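Local structure of endoribonuclease YbeY (Aquifex aeolicus, 1OZ9) at residues E55-K58 and D64-T67; E95-E100 and E106-R111. The protein probably acts as a zinc-dependent, single-strand-specific endoribonuclease in 16S rRNA 3'-end maturation and late-stage 70S ribosome quality control. All coordinates share one frame; numbering follows the deposited sequence.

Contact 1: residues E55-K58 and D64-T67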
loop_
_atom_site.group_PDB
_atom_site.type_symbol
_atom_site.label_atom_id
_atom_site.label_comp_id
_atom_site.label_asym_id
_atom_site.label_seq_id
_atom_site.Cartn_x
_atom_site.Cartn_y
_atom_site.Cartn_z
ATOM N N GLU A 55 13.776 -2.622 9.736
ATOM C CA GLU A 55 14.056 -4.032 9.975
ATOM C C GLU A 55 13.468 -4.839 8.825
ATOM O O GLU A 55 14.096 -5.766 8.329
ATOM C CB GLU A 55 13.451 -4.541 11.291
ATOM C CG GLU A 55 13.959 -3.917 12.574
ATOM C CD GLU A 55 13.129 -4.340 13.778
ATOM O OE1 GLU A 55 12.099 -5.009 13.582
ATOM O OE2 GLU A 55 13.479 -3.993 14.922
ATOM N N LEU A 56 12.262 -4.479 8.405
ATOM C CA LEU A 56 11.598 -5.189 7.314
ATOM C C LEU A 56 12.383 -5.079 6.003
ATOM O O LEU A 56 12.602 -6.084 5.302
ATOM C CB LEU A 56 10.179 -4.675 7.120
ATOM C CG LEU A 56 9.205 -5.014 8.248
ATOM C CD1 LEU A 56 7.845 -4.323 8.026
ATOM C CD2 LEU A 56 9.068 -6.546 8.421
ATOM N N ASN A 57 12.821 -3.861 5.691
ATOM C CA ASN A 57 13.589 -3.588 4.485
ATOM C C ASN A 57 14.882 -4.384 4.493
ATOM O O ASN A 57 15.306 -4.926 3.472
ATOM C CB ASN A 57 13.903 -2.095 4.417
ATOM C CG ASN A 57 14.010 -1.559 2.985
ATOM O OD1 ASN A 57 13.626 -2.220 1.999
ATOM N ND2 ASN A 57 14.509 -0.332 2.876
ATOM N N LYS A 58 15.514 -4.460 5.662
ATOM C CA LYS A 58 16.747 -5.223 5.793
ATOM C C LYS A 58 16.500 -6.708 5.604
ATOM O O LYS A 58 17.203 -7.387 4.852
ATOM C CB LYS A 58 17.360 -5.006 7.176
ATOM C CG LYS A 58 18.708 -5.710 7.387
ATOM C CD LYS A 58 19.376 -5.330 8.707
ATOM C CE LYS A 58 20.851 -5.791 8.696
ATOM N NZ LYS A 58 21.551 -5.662 10.007
ATOM N N ASP A 64 19.314 -1.953 4.322
ATOM C CA ASP A 64 19.314 -1.478 5.703
ATOM C C ASP A 64 19.041 0.015 5.803
ATOM O O ASP A 64 19.938 0.809 6.064
ATOM C CB ASP A 64 20.639 -1.837 6.382
ATOM C CG ASP A 64 20.604 -1.627 7.884
ATOM O OD1 ASP A 64 19.534 -1.283 8.425
ATOM O OD2 ASP A 64 21.607 -1.785 8.600
ATOM N N LYS A 65 17.785 0.384 5.592
ATOM C CA LYS A 65 17.362 1.764 5.697
ATOM C C LYS A 65 15.839 1.811 5.709
ATOM O O LYS A 65 15.176 0.858 5.294
ATOM C CB LYS A 65 17.900 2.577 4.524
ATOM C CG LYS A 65 17.408 2.103 3.152
ATOM C CD LYS A 65 18.090 2.927 2.044
ATOM C CE LYS A 65 18.380 2.074 0.794
ATOM N NZ LYS A 65 19.336 2.732 -0.163
ATOM N N PRO A 66 15.285 2.910 6.196
ATOM C CA PRO A 66 13.829 3.077 6.209
ATOM C C PRO A 66 13.354 3.335 4.793
ATOM O O PRO A 66 14.187 3.608 3.922
ATOM C CB PRO A 66 13.617 4.339 7.047
ATOM C CG PRO A 66 14.966 4.657 7.654
ATOM C CD PRO A 66 16.004 4.060 6.775
ATOM N N THR A 67 12.054 3.214 4.567
ATOM C CA THR A 67 11.459 3.526 3.277
ATOM C C THR A 67 9.999 3.912 3.501
ATOM O O THR A 67 9.525 3.894 4.646
ATOM C CB THR A 67 11.614 2.343 2.293
ATOM O OG1 THR A 67 11.172 2.758 0.998
ATOM C CG2 THR A 67 10.652 1.190 2.670
#

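Contact 2: residues E95-E100 and E106-R111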
loop_
_atom_site.group_PDB
_atom_site.type_symbol
_atom_site.label_atom_id
_atom_site.label_comp_id
_atom_site.label_asym_id
_atom_site.label_seq_id
_atom_site.Cartn_x
_atom_site.Cartn_y
_atom_site.Cartn_z
ATOM N N GLU A 95 5.318 11.292 6.423
ATOM C CA GLU A 95 5.236 12.704 6.840
ATOM C C GLU A 95 6.285 13.562 6.138
ATOM O O GLU A 95 5.988 14.676 5.704
ATOM C CB GLU A 95 5.354 12.870 8.361
ATOM C CG GLU A 95 4.112 12.460 9.150
ATOM C CD GLU A 95 4.320 12.661 10.648
ATOM O OE1 GLU A 95 5.292 12.069 11.181
ATOM O OE2 GLU A 95 3.543 13.428 11.276
ATOM N N ARG A 96 7.503 13.036 6.023
ATOM C CA ARG A 96 8.588 13.781 5.388
ATOM C C ARG A 96 8.321 13.981 3.919
ATOM O O ARG A 96 8.614 15.044 3.371
ATOM C CB ARG A 96 9.949 13.091 5.555
ATOM C CG ARG A 96 10.537 13.149 6.956
ATOM C CD ARG A 96 11.914 12.484 7.080
ATOM N NE ARG A 96 12.002 11.739 8.334
ATOM C CZ ARG A 96 12.024 10.407 8.413
ATOM N NH1 ARG A 96 12.009 9.665 7.315
ATOM N NH2 ARG A 96 12.090 9.819 9.602
ATOM N N GLN A 97 7.796 12.946 3.272
ATOM C CA GLN A 97 7.513 13.035 1.847
ATOM C C GLN A 97 6.385 14.013 1.604
ATOM O O GLN A 97 6.437 14.842 0.685
ATOM C CB GLN A 97 7.202 11.637 1.238
ATOM C CG GLN A 97 8.469 10.814 1.061
ATOM C CD GLN A 97 8.260 9.369 0.583
ATOM O OE1 GLN A 97 7.140 8.935 0.253
ATOM N NE2 GLN A 97 9.353 8.635 0.535
ATOM N N ALA A 98 5.365 13.922 2.440
ATOM C CA ALA A 98 4.242 14.838 2.328
ATOM C C ALA A 98 4.778 16.262 2.443
ATOM O O ALA A 98 4.375 17.128 1.687
ATOM C CB ALA A 98 3.186 14.563 3.433
ATOM N N ARG A 99 5.711 16.480 3.366
ATOM C CA ARG A 99 6.316 17.817 3.558
ATOM C C ARG A 99 7.069 18.219 2.285
ATOM O O ARG A 99 6.917 19.332 1.786
ATOM C CB ARG A 99 7.262 17.814 4.771
ATOM C CG ARG A 99 8.074 19.095 4.970
ATOM C CD ARG A 99 8.852 19.179 6.304
ATOM N NE ARG A 99 10.082 18.380 6.285
ATOM C CZ ARG A 99 10.328 17.352 7.100
ATOM N NH1 ARG A 99 9.436 17.004 8.023
ATOM N NH2 ARG A 99 11.481 16.688 7.005
ATOM N N GLU A 100 7.859 17.294 1.751
ATOM C CA GLU A 100 8.652 17.579 0.553
ATOM C C GLU A 100 7.775 17.795 -0.673
ATOM O O GLU A 100 8.085 18.620 -1.523
ATOM C CB GLU A 100 9.670 16.452 0.301
ATOM C CG GLU A 100 10.596 16.252 1.497
ATOM C CD GLU A 100 11.474 14.997 1.444
ATOM O OE1 GLU A 100 11.070 13.954 0.859
ATOM O OE2 GLU A 100 12.586 15.068 2.031
ATOM N N GLU A 106 -2.468 12.668 4.991
ATOM C CA GLU A 106 -3.543 11.778 4.543
ATOM C C GLU A 106 -3.387 11.523 3.069
ATOM O O GLU A 106 -3.533 10.395 2.626
ATOM C CB GLU A 106 -4.937 12.351 4.800
ATOM C CG GLU A 106 -5.258 12.452 6.273
ATOM C CD GLU A 106 -6.729 12.708 6.571
ATOM O OE1 GLU A 106 -7.576 12.664 5.646
ATOM O OE2 GLU A 106 -7.034 12.962 7.753
ATOM N N GLU A 107 -3.086 12.573 2.308
ATOM C CA GLU A 107 -2.920 12.376 0.880
ATOM C C GLU A 107 -1.742 11.435 0.601
ATOM O O GLU A 107 -1.841 10.556 -0.267
ATOM C CB GLU A 107 -2.748 13.704 0.145
ATOM C CG GLU A 107 -2.490 13.534 -1.352
ATOM C CD GLU A 107 -3.695 13.010 -2.146
ATOM O OE1 GLU A 107 -4.859 13.276 -1.763
ATOM O OE2 GLU A 107 -3.476 12.328 -3.178
ATOM N N GLU A 108 -0.653 11.577 1.350
ATOM C CA GLU A 108 0.524 10.730 1.126
ATOM C C GLU A 108 0.235 9.278 1.518
ATOM O O GLU A 108 0.620 8.319 0.816
ATOM C CB GLU A 108 1.756 11.282 1.869
ATOM C CG GLU A 108 3.051 10.476 1.659
ATOM C CD GLU A 108 3.561 10.504 0.214
ATOM O OE1 GLU A 108 3.044 11.305 -0.617
ATOM O OE2 GLU A 108 4.498 9.722 -0.095
ATOM N N VAL A 109 -0.459 9.096 2.635
ATOM C CA VAL A 109 -0.786 7.743 3.038
ATOM C C VAL A 109 -1.720 7.053 2.038
ATOM O O VAL A 109 -1.561 5.873 1.732
ATOM C CB VAL A 109 -1.350 7.728 4.465
ATOM C CG1 VAL A 109 -1.916 6.336 4.797
ATOM C CG2 VAL A 109 -0.210 8.136 5.424
ATOM N N LYS A 110 -2.702 7.790 1.554
ATOM C CA LYS A 110 -3.636 7.282 0.552
ATOM C C LYS A 110 -2.875 6.825 -0.704
ATOM O O LYS A 110 -3.099 5.716 -1.244
ATOM C CB LYS A 110 -4.656 8.362 0.169
ATOM C CG LYS A 110 -5.672 7.921 -0.919
ATOM C CD LYS A 110 -6.695 9.028 -1.225
ATOM C CE LYS A 110 -6.073 10.150 -2.013
ATOM N NZ LYS A 110 -7.020 11.294 -2.264
ATOM N N ARG A 111 -1.950 7.660 -1.142
ATOM C CA ARG A 111 -1.160 7.364 -2.333
ATOM C C ARG A 111 -0.258 6.144 -2.135
ATOM O O ARG A 111 -0.050 5.345 -3.067
ATOM C CB ARG A 111 -0.338 8.580 -2.730
ATOM C CG ARG A 111 -1.177 9.694 -3.426
ATOM C CD ARG A 111 -0.355 10.929 -3.808
ATOM N NE ARG A 111 -1.145 12.128 -4.090
ATOM C CZ ARG A 111 -0.651 13.236 -4.694
ATOM N NH1 ARG A 111 0.618 13.269 -5.105
ATOM N NH2 ARG A 111 -1.422 14.313 -4.897
#

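Contact 1: residues E55-K58 and D64-T67
N57, on helix 50-61, reaches across to K65 in the loop that links this helix to strand 69-78, within a matrix metalloproteinase-type fold. One hydrogen bond carries the polar part of the contact: N57 ND2 donates to the backbone oxygen K65 O at 2.8 Å, with a nearly straight N-H...O angle of 171°. The acceptor lies in the amide plane of N57, so one N-H is aimed squarely at it. Seen from the carbonyl, however, ND2 sits above the plane, 39° out of it, and so misses the lone-pair directions of K65 O.

The carbonyl is also packed against carbon, with N57 CB only 3.3 Å from K65 O. The same amide nitrogen that donates the bond is flanked by loop side chains. K65 CG passes 3.8 Å from N57 ND2, and T67 CB stands 4.0 Å from that same nitrogen. N57 is buried and also touches L70 of strand 69-78, while its backbone is hydrogen-bonded to K63. The loop is therefore tied to one helical residue through both main chain and side chain, and it runs on through T67 toward the neighbourhood of the predicted zinc site.

At the exposed margin K58 and D64 lie side by side and point the same way. With CG opposite the main-chain nitrogen (chi1 -177°) and the chain extended beyond it, K58 runs its methylenes along the carboxylate. The opposite charges are only loosely associated; D64 OD1 makes a salt bridge with R54 NE. Contact between the two is mainly aliphatic chain on carboxylate: K58 CD is 4.0 Å from D64 CG, and K58 NZ stops 4.1 Å from D64 OD2, beyond salt-bridge range.

Contact 2: residues E95-E100 and E106-R111
Two successive helices, 91-101 and 105-120, joined by a short loop, meet here through Q97 and A98 on the first helix and E108 on the second. The nearest CA pair is A98 CA and E108 CA, 5.7 Å apart. Only a methyl group projects from A98, and its CB rests 3.9 Å from E108 CB. Such a short separation is consistent with direct packing of one helix against the other.

E108 contributes the largest share of the 140 Å² buried between the segments. A chi1 near 180° (-178°) turns its chain out toward helix 91-101, and a bend at the next bond (chi2 65°) swings the carboxylate to Q97. There E108 OE2 lies 3.6 Å from Q97 CB and beside the Q97 amide, whose plane is turned 86° from that of the carboxylate. The other oxygen, E108 OE1, is hydrogen-bonded to H103 NE2 in the connecting loop. One buried acidic side chain thus touches both the neighbouring helix and the turn between the helices. A94 and L101 of helix 91-101 supply further contacts along it.

Away from this interface, helix 105-120 has a charge network of its own. K110 NZ approaches E107 OE1 at 3.0 Å from the syn side, while R111 NE meets the anti lone pair of E107 OE2, which lies almost in the guanidinium plane. The two basic groups thus divide the carboxylate, one oxygen each. K110 and R111 also touch helix 129-147, through L146 and L143 respectively.

The contact packs the first turns of helix 105-120 against helix 91-101; farther along, the same helix carries H115 and H119, predicted zinc ligands spaced His-x-x-x-His as in zinc-dependent metallopeptidase-type folds.

Contact 1 closes before contact 2 opens along the chain, with strands 69-78 and 81-90 of the mixed sheet lying between them. Their centres are about 19 Å apart and their nearest atoms about 6 Å apart, without touching. They share no helix: 55-58 belongs to helix 50-61, whereas 95-100 and 106-111 lie on helices 91-101 and 105-120. The common reference is the predicted zinc site. From contact 1, T67 comes within about 9 Å of H115 and H119, and from contact 2, E108 comes within about 8 Å of H115, side chain to side chain. Both contacts thus lie in the neighbourhood of the predicted zinc site, without reaching its ligands.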